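Local atomic coordinates of propionate kinase (Francisella tularensis subsp. tularensis, PDB entry 3KHY), a protein that probably transfers phosphate reversibly from ATP to short-chain carboxylates such as acetate, forming acetyl phosphate and ADP with the aid of magnesium. Residues M1-V6 / L76-A81; A292-S297 / R331-S336. All blocks are in the same frame, centred on the assembly; numbering follows the deposited sequence.

Contact 1 (M1-V6 / L76-A81); sequences MSEILV and LEKIVA
The Glu3 carboxylate turns one flat face to the side chain of Lys78. Lys78 CB sits over the middle of that face, 3.9 Å from Glu3 CD. Lys78 CD lies above the rim on the same side, 3.4 Å from Glu3 OE2. The lysine chain is extended beyond CG, and its NZ ends 4.5 Å from Glu3 OE2. This is beyond a salt bridge, though the opposite charges may still attract each other. NZ also approaches CE of selenomethionine Met1, a poorly ordered residue.

The backbones run parallel here. Glu3 N donates to Lys78 O at 2.9 Å. Val80 N donates to Glu3 O at 2.8 Å. Leu5 N reaches Ala81 O at 3.1 Å. Thus Glu3 is bonded on both sides of Ile79, but Leu5 bonds one residue further along than a regular pairing would give. Val80 has a psi of -18°, consistent with a beta bulge.

The Glu3 and Ile79 side chains share one face of the sheet, where Leu18 touches both. On the other face Ile4 CD1 meets Ala81 CB at 3.9 Å, and Thr380 of helix 372-382 packs on both residues. Ile4 CD1 also touches Val80 CG1.

Strand 3-9 is the central strand here, between 14-20 and 79-86. The strand order 25-33, 14-20, 3-9, 79-86, 137-141 is that of the ribonuclease H-like fold in the acetate and sugar kinase, Hsp70 and actin superfamily.

Contact 2 (A292-S297 / R331-S336); sequences AIEIFS and RKNIIS
Asn333 lays one face of its amide against the helix of Ile293 and Ser297. Ile293 CG2 stands over the amide nitrogen, 3.6 Å from Asn333 ND2. Ser297 OG lies over Asn333 CG at 3.4 Å. Ser297 CB sits over the oxygen, 3.1 Å from Asn333 OD1. At the edge of the amide, ND2 donates to Glu294 OE2 at 2.9 Å. The bond is nearly straight (166°) and lies in the amide plane. It meets OE2 on the syn side, somewhat out of the carboxylate plane. Asn333 CB points toward helix 287-307, and CG is anti to the backbone N (chi1 -172°).

Other bonds position these groups. Ser297 OG donates to Ile293 O at 2.8 Å, one turn back on its own helix. Ser297 N binds the same oxygen from the opposite face of the carbonyl. Lys337, one turn beyond Asn333, bonds to Asn333 OD1 and forms a salt bridge with Glu294 OE1. It thereby joins the other ends of the amide and the carboxylate. Beside this polar group, Ile334 CG1 packs on Ser297 CB at 3.7 Å.

Further out, Ile293 packs on Met275 and Ile334 on Phe319 of strand 316-320. Tyr152 of the second subunit packs on Glu294.

The short helix segments cross at -58° with their axes 9.6 Å apart. This is helix-on-helix packing in the second domain of an actin-like ATPase fold, close to the predicted ATP-binding residues Leu201 and Met275.

The N-terminal strand opens contact 1. The chain then builds strands 14-20, 25-33, 41-45 and 49-53 and helix 59-72 before strand 79-86 closes it, with 69 residues between the segments. Contact 2 opens much later, on helix 287-307. It closes on helix 328-337 after 33 residues that include strand 316-320. The two loops follow in series and neither nest nor cross. The centres of contact 1 and contact 2 are about 42 Å apart, on opposite sides of the chain's centre. Contact 1 ties neighbouring strands of the larger sheet. Contact 2 joins helix 328-337, which packs on the smaller sheet, to helix 287-307. Finally helix 372-382 brings the chain back to pack on contact 1.

Contact 1 (M1-V6 / L76-A81)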
loop_
_atom_site.group_PDB
_atom_site.type_symbol
_atom_site.label_atom_id
_atom_site.label_comp_id
_atom_site.label_asym_id
_atom_site.label_seq_id
_atom_site.Cartn_x
_atom_site.Cartn_y
_atom_site.Cartn_z
HETATM N N MSE A 1 44.805 -5.047 10.434
HETATM C CA MSE A 1 44.801 -5.434 11.844
HETATM C C MSE A 1 43.912 -4.541 12.709
HETATM O O MSE A 1 43.581 -4.891 13.845
HETATM C CB MSE A 1 46.225 -5.449 12.402
HETATM C CG MSE A 1 46.920 -6.796 12.261
HETATM SE SE MSE A 1 46.199 -8.161 13.465
HETATM C CE MSE A 1 47.316 -7.815 15.029
ATOM N N SER A 2 43.528 -3.391 12.165
ATOM C CA SER A 2 42.686 -2.446 12.892
ATOM C C SER A 2 41.254 -2.963 13.036
ATOM O O SER A 2 40.805 -3.817 12.266
ATOM C CB SER A 2 42.688 -1.083 12.202
ATOM O OG SER A 2 42.098 -1.167 10.920
ATOM N N GLU A 3 40.545 -2.435 14.028
ATOM C CA GLU A 3 39.198 -2.885 14.334
ATOM C C GLU A 3 38.228 -1.718 14.504
ATOM O O GLU A 3 38.614 -0.626 14.917
ATOM C CB GLU A 3 39.213 -3.763 15.589
ATOM C CG GLU A 3 40.051 -5.037 15.424
ATOM C CD GLU A 3 40.255 -5.794 16.728
ATOM O OE1 GLU A 3 39.548 -5.494 17.714
ATOM O OE2 GLU A 3 41.126 -6.689 16.768
ATOM N N ILE A 4 36.965 -1.963 14.178
ATOM C CA ILE A 4 35.908 -0.970 14.327
ATOM C C ILE A 4 34.898 -1.494 15.341
ATOM O O ILE A 4 34.502 -2.671 15.291
ATOM C CB ILE A 4 35.166 -0.753 13.003
ATOM C CG1 ILE A 4 36.131 -0.318 11.899
ATOM C CG2 ILE A 4 34.047 0.265 13.182
ATOM C CD1 ILE A 4 36.356 1.169 11.841
ATOM N N LEU A 5 34.492 -0.636 16.266
ATOM C CA LEU A 5 33.468 -0.993 17.231
ATOM C C LEU A 5 32.137 -0.557 16.651
ATOM O O LEU A 5 31.951 0.616 16.364
ATOM C CB LEU A 5 33.707 -0.281 18.567
ATOM C CG LEU A 5 32.650 -0.563 19.631
ATOM C CD1 LEU A 5 32.592 -2.056 19.926
ATOM C CD2 LEU A 5 32.928 0.231 20.895
ATOM N N VAL A 6 31.218 -1.500 16.473
ATOM C CA VAL A 6 29.928 -1.205 15.849
ATOM C C VAL A 6 28.814 -1.253 16.884
ATOM O O VAL A 6 28.681 -2.237 17.616
ATOM C CB VAL A 6 29.624 -2.194 14.704
ATOM C CG1 VAL A 6 28.247 -1.914 14.097
ATOM C CG2 VAL A 6 30.691 -2.099 13.640
ATOM N N LEU A 76 41.032 -2.811 22.822
ATOM C CA LEU A 76 40.904 -1.361 22.780
ATOM C C LEU A 76 41.992 -0.716 21.921
ATOM O O LEU A 76 41.705 0.151 21.095
ATOM C CB LEU A 76 40.890 -0.776 24.196
ATOM C CG LEU A 76 40.469 0.694 24.317
ATOM C CD1 LEU A 76 39.999 1.029 25.726
ATOM C CD2 LEU A 76 41.595 1.620 23.892
ATOM N N GLU A 77 43.232 -1.150 22.113
ATOM C CA GLU A 77 44.369 -0.592 21.390
ATOM C C GLU A 77 44.243 -0.741 19.878
ATOM O O GLU A 77 44.866 0.003 19.119
ATOM C CB GLU A 77 45.662 -1.268 21.845
ATOM C CG GLU A 77 45.978 -1.097 23.314
ATOM C CD GLU A 77 47.114 -1.997 23.758
ATOM O OE1 GLU A 77 47.052 -3.212 23.469
ATOM O OE2 GLU A 77 48.066 -1.491 24.394
ATOM N N LYS A 78 43.450 -1.714 19.441
ATOM C CA LYS A 78 43.326 -1.997 18.018
ATOM C C LYS A 78 42.171 -1.241 17.362
ATOM O O LYS A 78 42.051 -1.216 16.137
ATOM C CB LYS A 78 43.169 -3.504 17.783
ATOM C CG LYS A 78 44.391 -4.321 18.175
ATOM C CD LYS A 78 44.200 -5.795 17.849
ATOM C CE LYS A 78 45.407 -6.614 18.291
ATOM N NZ LYS A 78 45.277 -8.054 17.941
ATOM N N ILE A 79 41.325 -0.622 18.178
ATOM C CA ILE A 79 40.136 0.043 17.657
ATOM C C ILE A 79 40.477 1.406 17.075
ATOM O O ILE A 79 41.106 2.225 17.737
ATOM C CB ILE A 79 39.049 0.188 18.735
ATOM C CG1 ILE A 79 38.543 -1.191 19.150
ATOM C CG2 ILE A 79 37.894 1.043 18.219
ATOM C CD1 ILE A 79 37.624 -1.172 20.344
ATOM N N VAL A 80 40.054 1.648 15.835
ATOM C CA VAL A 80 40.389 2.892 15.143
ATOM C C VAL A 80 39.197 3.835 15.003
ATOM O O VAL A 80 39.371 5.022 14.749
ATOM C CB VAL A 80 41.002 2.618 13.754
ATOM C CG1 VAL A 80 40.003 1.920 12.862
ATOM C CG2 VAL A 80 41.475 3.909 13.112
ATOM N N ALA A 81 37.986 3.312 15.160
ATOM C CA ALA A 81 36.796 4.155 15.084
ATOM C C ALA A 81 35.558 3.449 15.620
ATOM O O ALA A 81 35.576 2.237 15.853
ATOM C CB ALA A 81 36.563 4.627 13.656
#

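Contact 2 (A292-S297 / R331-S336)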
loop_
_atom_site.group_PDB
_atom_site.type_symbol
_atom_site.label_atom_id
_atom_site.label_comp_id
_atom_site.label_asym_id
_atom_site.label_seq_id
_atom_site.Cartn_x
_atom_site.Cartn_y
_atom_site.Cartn_z
ATOM N N ALA A 292 -1.582 -17.548 7.817
ATOM C CA ALA A 292 -0.587 -16.510 8.074
ATOM C C ALA A 292 0.542 -16.610 7.049
ATOM O O ALA A 292 1.029 -15.598 6.541
ATOM C CB ALA A 292 -0.033 -16.639 9.496
ATOM N N ILE A 293 0.955 -17.837 6.745
ATOM C CA ILE A 293 2.011 -18.054 5.756
ATOM C C ILE A 293 1.550 -17.680 4.344
ATOM O O ILE A 293 2.325 -17.112 3.579
ATOM C CB ILE A 293 2.539 -19.510 5.807
ATOM C CG1 ILE A 293 3.394 -19.710 7.066
ATOM C CG2 ILE A 293 3.362 -19.849 4.562
ATOM C CD1 ILE A 293 3.781 -21.170 7.322
ATOM N N GLU A 294 0.298 -17.997 4.006
ATOM C CA GLU A 294 -0.265 -17.604 2.714
ATOM C C GLU A 294 -0.318 -16.079 2.608
ATOM O O GLU A 294 0.114 -15.509 1.612
ATOM C CB GLU A 294 -1.669 -18.186 2.501
ATOM C CG GLU A 294 -1.701 -19.716 2.393
ATOM C CD GLU A 294 -0.797 -20.219 1.284
ATOM O OE1 GLU A 294 -1.088 -19.923 0.100
ATOM O OE2 GLU A 294 0.212 -20.885 1.598
ATOM N N ILE A 295 -0.852 -15.414 3.630
ATOM C CA ILE A 295 -0.935 -13.943 3.579
ATOM C C ILE A 295 0.470 -13.337 3.451
ATOM O O ILE A 295 0.717 -12.479 2.611
ATOM C CB ILE A 295 -1.681 -13.386 4.801
ATOM C CG1 ILE A 295 -3.129 -13.884 4.795
ATOM C CG2 ILE A 295 -1.668 -11.862 4.794
ATOM C CD1 ILE A 295 -3.901 -13.524 6.059
ATOM N N PHE A 296 1.391 -13.792 4.287
ATOM C CA PHE A 296 2.776 -13.306 4.262
ATOM C C PHE A 296 3.411 -13.527 2.888
ATOM O O PHE A 296 3.948 -12.597 2.279
ATOM C CB PHE A 296 3.538 -14.049 5.363
ATOM C CG PHE A 296 5.016 -13.746 5.455
ATOM C CD1 PHE A 296 5.922 -14.359 4.602
ATOM C CD2 PHE A 296 5.506 -12.945 6.483
ATOM C CE1 PHE A 296 7.279 -14.125 4.713
ATOM C CE2 PHE A 296 6.869 -12.708 6.610
ATOM C CZ PHE A 296 7.760 -13.302 5.725
ATOM N N SER A 297 3.345 -14.757 2.389
ATOM C CA SER A 297 4.038 -15.096 1.148
ATOM C C SER A 297 3.448 -14.374 -0.053
ATOM O O SER A 297 4.175 -13.936 -0.932
ATOM C CB SER A 297 4.003 -16.608 0.900
ATOM O OG SER A 297 4.610 -17.319 1.972
ATOM N N ARG A 331 10.533 -19.577 1.248
ATOM C CA ARG A 331 11.009 -19.226 -0.081
ATOM C C ARG A 331 10.260 -20.043 -1.144
ATOM O O ARG A 331 9.860 -19.511 -2.171
ATOM C CB ARG A 331 12.522 -19.485 -0.177
ATOM C CG ARG A 331 13.388 -18.584 0.729
ATOM C CD ARG A 331 14.880 -18.705 0.339
ATOM N NE ARG A 331 15.351 -20.095 0.470
ATOM C CZ ARG A 331 16.179 -20.550 1.406
ATOM N NH1 ARG A 331 16.687 -19.745 2.339
ATOM N NH2 ARG A 331 16.520 -21.835 1.401
ATOM N N LYS A 332 10.075 -21.339 -0.890
ATOM C CA LYS A 332 9.346 -22.197 -1.825
ATOM C C LYS A 332 7.919 -21.670 -2.042
ATOM O O LYS A 332 7.405 -21.652 -3.155
ATOM C CB LYS A 332 9.305 -23.629 -1.298
ATOM C CG LYS A 332 8.327 -24.548 -2.034
ATOM C CD LYS A 332 8.302 -25.936 -1.396
ATOM C CE LYS A 332 7.405 -26.892 -2.169
ATOM N NZ LYS A 332 7.252 -28.210 -1.475
ATOM N N ASN A 333 7.288 -21.238 -0.962
ATOM C CA ASN A 333 5.920 -20.774 -1.038
ATOM C C ASN A 333 5.870 -19.484 -1.855
ATOM O O ASN A 333 5.051 -19.338 -2.760
ATOM C CB ASN A 333 5.354 -20.561 0.367
ATOM C CG ASN A 333 3.868 -20.254 0.357
ATOM O OD1 ASN A 333 3.402 -19.380 -0.380
ATOM N ND2 ASN A 333 3.114 -20.970 1.180
ATOM N N ILE A 334 6.768 -18.556 -1.553
ATOM C CA ILE A 334 6.812 -17.301 -2.301
ATOM C C ILE A 334 7.058 -17.525 -3.802
ATOM O O ILE A 334 6.388 -16.937 -4.644
ATOM C CB ILE A 334 7.864 -16.357 -1.708
ATOM C CG1 ILE A 334 7.399 -15.899 -0.315
ATOM C CG2 ILE A 334 8.086 -15.154 -2.614
ATOM C CD1 ILE A 334 8.486 -15.208 0.497
ATOM N N ILE A 335 8.017 -18.377 -4.142
ATOM C CA ILE A 335 8.330 -18.618 -5.554
ATOM C C ILE A 335 7.169 -19.333 -6.250
ATOM O O ILE A 335 6.851 -19.075 -7.420
ATOM C CB ILE A 335 9.649 -19.406 -5.685
ATOM C CG1 ILE A 335 10.807 -18.561 -5.142
ATOM C CG2 ILE A 335 9.899 -19.836 -7.133
ATOM C CD1 ILE A 335 10.941 -17.191 -5.795
ATOM N N SER A 336 6.524 -20.234 -5.521
ATOM C CA SER A 336 5.313 -20.880 -6.012
ATOM C C SER A 336 4.303 -19.840 -6.504
ATOM O O SER A 336 3.690 -19.993 -7.566
ATOM C CB SER A 336 4.684 -21.721 -4.899
ATOM O OG SER A 336 3.565 -22.425 -5.386
#